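TssK (Serratia sp. FS14, PDB 5Y0E) is a trimeric baseplate component of the bacterial type VI secretion system, probably linking the rest of the baseplate to the membrane complex. Local coordinates at residues 190-204 with 248-262. Sequence-based numbering, arbitrary orientation.
Sequences MLNCQGNPVLKTFIN and VSHAYHLDHLHPERL
The side-chain amide of Asn-192 docks on the backbone of the turn 255-257 with both its ends: OD1 accepts from Leu-257 N at 2.8 Å, while ND2 donates to Asp-255 O at 3.0 Å, in that carbonyl's plane and on a lone pair. This pair of bonds sets which way round the amide lies. With CG anti to its own N (chi1 -176°), Asn-192 lays its amide against CA of His-256, between the two bonded groups. OD1 has a second donor, Gln-194 N, closing an Asx turn; Leu-257 N and Gln-194 N approach from opposite faces of the amide. Backbone pairing continues the grip where Cys-193 N meets Leu-257 O, 2.7 Å and almost straight (177°), and His-258 CA makes a CA-H...O contact with Leu-191 O. These polar links tie the entry to helix 197-222 to the connection between helices 229-253 and 259-273, at one end of the helical bundle that lies between the two beta-sheet regions of the chain. Next to these bonds, Cys-193 SG lies 3.9 Å from Leu-262 CD2 and also packs on Pro-259, whose CG meets Leu-199 CD1. Gln-194 CG rests against Leu-254 O at 3.6 Å. Further along, Ile-203 is a knob among Val-248, Ala-251, Tyr-252 and Leu-262, between helix segments running nearly antiparallel (149°). Its CG2, anti to the backbone N, reaches Tyr-252 CB at 3.9 Å, while CG1 turns to Leu-262 CD2. Beyond the two segments, His-256 NE2 hydrogen-bonds to Ala-37 O of a second subunit, and His-258 NE2 to Cys-41 O of its own chain.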
# COMPACT_ATOMS: atom_id res chain seq x y z
N MET A 190 2.17 9.58 -15.03
CA MET A 190 0.78 9.60 -14.62
C MET A 190 0.68 9.95 -13.16
O MET A 190 1.45 9.46 -12.34
CB MET A 190 0.11 8.26 -14.85
CG MET A 190 -0.12 7.90 -16.30
SD MET A 190 -0.96 9.17 -17.20
CE MET A 190 -2.58 8.98 -16.55
N LEU A 191 -0.27 10.82 -12.82
CA LEU A 191 -0.52 11.10 -11.42
C LEU A 191 -1.62 10.23 -10.85
O LEU A 191 -1.68 10.07 -9.64
CB LEU A 191 -0.86 12.57 -11.20
CG LEU A 191 0.38 13.42 -11.34
CD1 LEU A 191 0.08 14.87 -11.18
CD2 LEU A 191 1.43 12.99 -10.35
N ASN A 192 -2.47 9.65 -11.68
CA ASN A 192 -3.47 8.72 -11.21
C ASN A 192 -3.44 7.49 -12.09
O ASN A 192 -3.63 7.59 -13.30
CB ASN A 192 -4.84 9.37 -11.22
CG ASN A 192 -5.90 8.48 -10.65
OD1 ASN A 192 -5.62 7.51 -10.00
ND2 ASN A 192 -7.14 8.82 -10.91
N CYS A 193 -3.24 6.33 -11.49
CA CYS A 193 -3.30 5.09 -12.24
C CYS A 193 -4.59 4.98 -13.02
O CYS A 193 -4.60 4.40 -14.11
CB CYS A 193 -3.15 3.89 -11.30
SG CYS A 193 -1.50 3.63 -10.67
N GLN A 194 -5.67 5.53 -12.52
CA GLN A 194 -6.93 5.38 -13.22
C GLN A 194 -7.04 6.27 -14.44
O GLN A 194 -8.00 6.13 -15.19
CB GLN A 194 -8.07 5.64 -12.26
CG GLN A 194 -8.10 4.67 -11.10
CD GLN A 194 -8.61 3.31 -11.50
OE1 GLN A 194 -9.60 3.20 -12.20
NE2 GLN A 194 -7.94 2.26 -11.05
N GLY A 195 -6.08 7.16 -14.68
CA GLY A 195 -6.11 7.95 -15.88
C GLY A 195 -5.50 7.30 -17.10
O GLY A 195 -5.49 7.89 -18.17
N ASN A 196 -4.97 6.09 -16.96
CA ASN A 196 -4.27 5.45 -18.04
C ASN A 196 -4.80 4.03 -18.20
O ASN A 196 -4.82 3.27 -17.23
CB ASN A 196 -2.77 5.42 -17.79
CG ASN A 196 -2.03 4.64 -18.84
OD1 ASN A 196 -1.81 3.44 -18.71
ND2 ASN A 196 -1.69 5.32 -19.91
N PRO A 197 -5.19 3.64 -19.40
CA PRO A 197 -5.72 2.28 -19.58
C PRO A 197 -4.72 1.18 -19.33
O PRO A 197 -5.10 0.10 -18.87
CB PRO A 197 -6.19 2.29 -21.04
CG PRO A 197 -5.37 3.37 -21.68
CD PRO A 197 -5.19 4.42 -20.64
N VAL A 198 -3.44 1.39 -19.60
CA VAL A 198 -2.51 0.30 -19.44
C VAL A 198 -2.31 -0.01 -17.96
O VAL A 198 -2.37 -1.16 -17.54
CB VAL A 198 -1.17 0.62 -20.14
CG1 VAL A 198 -0.21 -0.53 -19.94
CG2 VAL A 198 -1.41 0.86 -21.60
N LEU A 199 -2.07 1.02 -17.16
CA LEU A 199 -2.03 0.83 -15.72
C LEU A 199 -3.29 0.14 -15.21
O LEU A 199 -3.21 -0.78 -14.39
CB LEU A 199 -1.82 2.16 -15.00
CG LEU A 199 -0.49 2.86 -15.28
CD1 LEU A 199 -0.40 4.16 -14.54
CD2 LEU A 199 0.69 2.00 -14.96
N LYS A 200 -4.46 0.53 -15.70
CA LYS A 200 -5.67 -0.08 -15.17
C LYS A 200 -5.69 -1.57 -15.43
O LYS A 200 -6.13 -2.35 -14.58
CB LYS A 200 -6.93 0.56 -15.75
CG LYS A 200 -7.24 1.95 -15.26
CD LYS A 200 -8.63 2.37 -15.65
CE LYS A 200 -9.69 1.49 -15.00
NZ LYS A 200 -11.08 1.85 -15.39
N THR A 201 -5.23 -2.00 -16.59
CA THR A 201 -5.28 -3.42 -16.87
C THR A 201 -4.20 -4.20 -16.13
O THR A 201 -4.41 -5.35 -15.80
CB THR A 201 -5.23 -3.66 -18.38
OG1 THR A 201 -4.15 -2.93 -18.93
CG2 THR A 201 -6.50 -3.17 -19.04
N PHE A 202 -3.05 -3.60 -15.85
CA PHE A 202 -2.12 -4.21 -14.90
C PHE A 202 -2.84 -4.58 -13.61
O PHE A 202 -2.73 -5.71 -13.13
CB PHE A 202 -0.97 -3.26 -14.58
CG PHE A 202 0.02 -3.11 -15.66
CD1 PHE A 202 0.31 -4.15 -16.52
CD2 PHE A 202 0.70 -1.92 -15.82
CE1 PHE A 202 1.25 -4.00 -17.51
CE2 PHE A 202 1.63 -1.78 -16.83
CZ PHE A 202 1.90 -2.81 -17.66
N ILE A 203 -3.58 -3.63 -13.05
CA ILE A 203 -4.30 -3.91 -11.82
C ILE A 203 -5.33 -5.00 -12.04
O ILE A 203 -5.42 -5.96 -11.28
CB ILE A 203 -4.95 -2.63 -11.28
CG1 ILE A 203 -3.90 -1.60 -10.93
CG2 ILE A 203 -5.82 -2.93 -10.08
CD1 ILE A 203 -4.53 -0.27 -10.53
N ASN A 204 -6.10 -4.87 -13.10
CA ASN A 204 -7.18 -5.80 -13.30
C ASN A 204 -6.65 -7.19 -13.60
O ASN A 204 -7.19 -8.19 -13.11
CB ASN A 204 -8.10 -5.28 -14.40
CG ASN A 204 -9.27 -6.16 -14.64
OD1 ASN A 204 -10.08 -6.42 -13.76
ND2 ASN A 204 -9.37 -6.63 -15.85
N VAL A 248 -4.73 -5.49 -3.73
CA VAL A 248 -5.04 -5.15 -5.11
C VAL A 248 -6.50 -4.76 -5.23
O VAL A 248 -6.84 -3.87 -6.01
CB VAL A 248 -4.66 -6.30 -6.07
CG1 VAL A 248 -5.69 -7.38 -6.12
CG2 VAL A 248 -4.44 -5.79 -7.46
N SER A 249 -7.36 -5.37 -4.42
CA SER A 249 -8.75 -4.93 -4.35
C SER A 249 -8.84 -3.45 -4.00
O SER A 249 -9.59 -2.70 -4.62
CB SER A 249 -9.49 -5.74 -3.31
OG SER A 249 -10.86 -5.52 -3.45
N HIS A 250 -8.11 -3.03 -2.99
CA HIS A 250 -8.09 -1.62 -2.66
C HIS A 250 -7.63 -0.79 -3.85
O HIS A 250 -8.24 0.22 -4.20
CB HIS A 250 -7.20 -1.38 -1.45
CG HIS A 250 -7.35 -0.02 -0.86
ND1 HIS A 250 -8.46 0.37 -0.15
CD2 HIS A 250 -6.53 1.06 -0.91
CE1 HIS A 250 -8.31 1.61 0.24
NE2 HIS A 250 -7.15 2.06 -0.21
N ALA A 251 -6.53 -1.21 -4.48
CA ALA A 251 -6.04 -0.50 -5.66
C ALA A 251 -7.09 -0.45 -6.75
O ALA A 251 -7.32 0.59 -7.36
CB ALA A 251 -4.78 -1.18 -6.17
N TYR A 252 -7.75 -1.57 -6.98
CA TYR A 252 -8.73 -1.65 -8.05
C TYR A 252 -9.89 -0.71 -7.83
O TYR A 252 -10.46 -0.19 -8.78
CB TYR A 252 -9.20 -3.09 -8.14
CG TYR A 252 -10.27 -3.39 -9.14
CD1 TYR A 252 -9.96 -3.58 -10.47
CD2 TYR A 252 -11.59 -3.56 -8.74
CE1 TYR A 252 -10.91 -3.89 -11.38
CE2 TYR A 252 -12.55 -3.88 -9.65
CZ TYR A 252 -12.20 -4.04 -10.98
OH TYR A 252 -13.15 -4.35 -11.91
N HIS A 253 -10.27 -0.48 -6.59
CA HIS A 253 -11.44 0.33 -6.32
C HIS A 253 -11.12 1.79 -6.06
O HIS A 253 -12.01 2.63 -6.18
CB HIS A 253 -12.21 -0.25 -5.15
CG HIS A 253 -13.03 -1.44 -5.51
ND1 HIS A 253 -12.74 -2.71 -5.08
CD2 HIS A 253 -14.15 -1.55 -6.27
CE1 HIS A 253 -13.64 -3.55 -5.54
NE2 HIS A 253 -14.50 -2.88 -6.27
N LEU A 254 -9.88 2.13 -5.74
CA LEU A 254 -9.54 3.51 -5.48
C LEU A 254 -9.81 4.36 -6.71
O LEU A 254 -9.49 3.98 -7.83
CB LEU A 254 -8.08 3.64 -5.09
CG LEU A 254 -7.68 3.41 -3.65
CD1 LEU A 254 -6.20 3.56 -3.50
CD2 LEU A 254 -8.36 4.41 -2.79
N ASP A 255 -10.45 5.50 -6.50
CA ASP A 255 -10.63 6.46 -7.58
C ASP A 255 -9.35 7.19 -7.92
O ASP A 255 -9.22 7.70 -9.03
CB ASP A 255 -11.69 7.49 -7.21
CG ASP A 255 -13.06 6.97 -7.41
OD1 ASP A 255 -13.20 5.92 -8.03
OD2 ASP A 255 -14.00 7.63 -6.96
N HIS A 256 -8.43 7.28 -6.98
CA HIS A 256 -7.20 8.01 -7.20
C HIS A 256 -6.06 7.28 -6.53
O HIS A 256 -6.12 6.99 -5.33
CB HIS A 256 -7.34 9.42 -6.67
CG HIS A 256 -6.13 10.25 -6.85
ND1 HIS A 256 -5.01 10.11 -6.06
CD2 HIS A 256 -5.84 11.23 -7.73
CE1 HIS A 256 -4.09 10.97 -6.44
NE2 HIS A 256 -4.57 11.67 -7.45
N LEU A 257 -5.02 6.96 -7.30
CA LEU A 257 -3.88 6.21 -6.80
C LEU A 257 -2.65 6.54 -7.61
O LEU A 257 -2.62 6.30 -8.82
CB LEU A 257 -4.18 4.72 -6.84
CG LEU A 257 -3.03 3.77 -6.57
CD1 LEU A 257 -2.70 3.79 -5.09
CD2 LEU A 257 -3.38 2.38 -7.00
N HIS A 258 -1.64 7.10 -6.96
CA HIS A 258 -0.40 7.44 -7.63
C HIS A 258 0.41 6.17 -7.95
O HIS A 258 0.51 5.26 -7.11
CB HIS A 258 0.42 8.38 -6.76
CG HIS A 258 1.65 8.95 -7.41
ND1 HIS A 258 2.66 8.17 -7.93
CD2 HIS A 258 2.05 10.23 -7.59
CE1 HIS A 258 3.61 8.94 -8.41
NE2 HIS A 258 3.26 10.20 -8.22
N PRO A 259 0.99 6.09 -9.15
CA PRO A 259 1.75 4.89 -9.56
C PRO A 259 2.89 4.51 -8.66
O PRO A 259 3.18 3.32 -8.51
CB PRO A 259 2.28 5.30 -10.94
CG PRO A 259 1.32 6.29 -11.43
CD PRO A 259 0.76 7.01 -10.27
N GLU A 260 3.57 5.47 -8.06
CA GLU A 260 4.70 5.12 -7.23
C GLU A 260 4.25 4.32 -6.03
O GLU A 260 4.95 3.42 -5.58
CB GLU A 260 5.44 6.37 -6.81
CG GLU A 260 6.58 6.10 -5.88
CD GLU A 260 6.17 6.13 -4.40
OE1 GLU A 260 5.23 6.87 -4.02
OE2 GLU A 260 6.79 5.41 -3.61
N ARG A 261 3.07 4.60 -5.53
CA ARG A 261 2.58 3.85 -4.40
C ARG A 261 2.28 2.42 -4.82
O ARG A 261 2.63 1.47 -4.12
CB ARG A 261 1.37 4.57 -3.83
CG ARG A 261 0.79 3.96 -2.61
CD ARG A 261 -0.50 4.64 -2.26
NE ARG A 261 -1.11 4.02 -1.10
CZ ARG A 261 -2.38 4.13 -0.79
NH1 ARG A 261 -3.17 4.85 -1.55
NH2 ARG A 261 -2.86 3.52 0.27
N LEU A 262 1.66 2.25 -5.97
CA LEU A 262 1.36 0.92 -6.44
C LEU A 262 2.63 0.12 -6.72
O LEU A 262 2.69 -1.08 -6.47
CB LEU A 262 0.51 1.01 -7.68
CG LEU A 262 0.06 -0.31 -8.26
CD1 LEU A 262 -0.97 -0.98 -7.41
CD2 LEU A 262 -0.48 -0.00 -9.61
O HOH W 1 -9.04 0.14 -11.32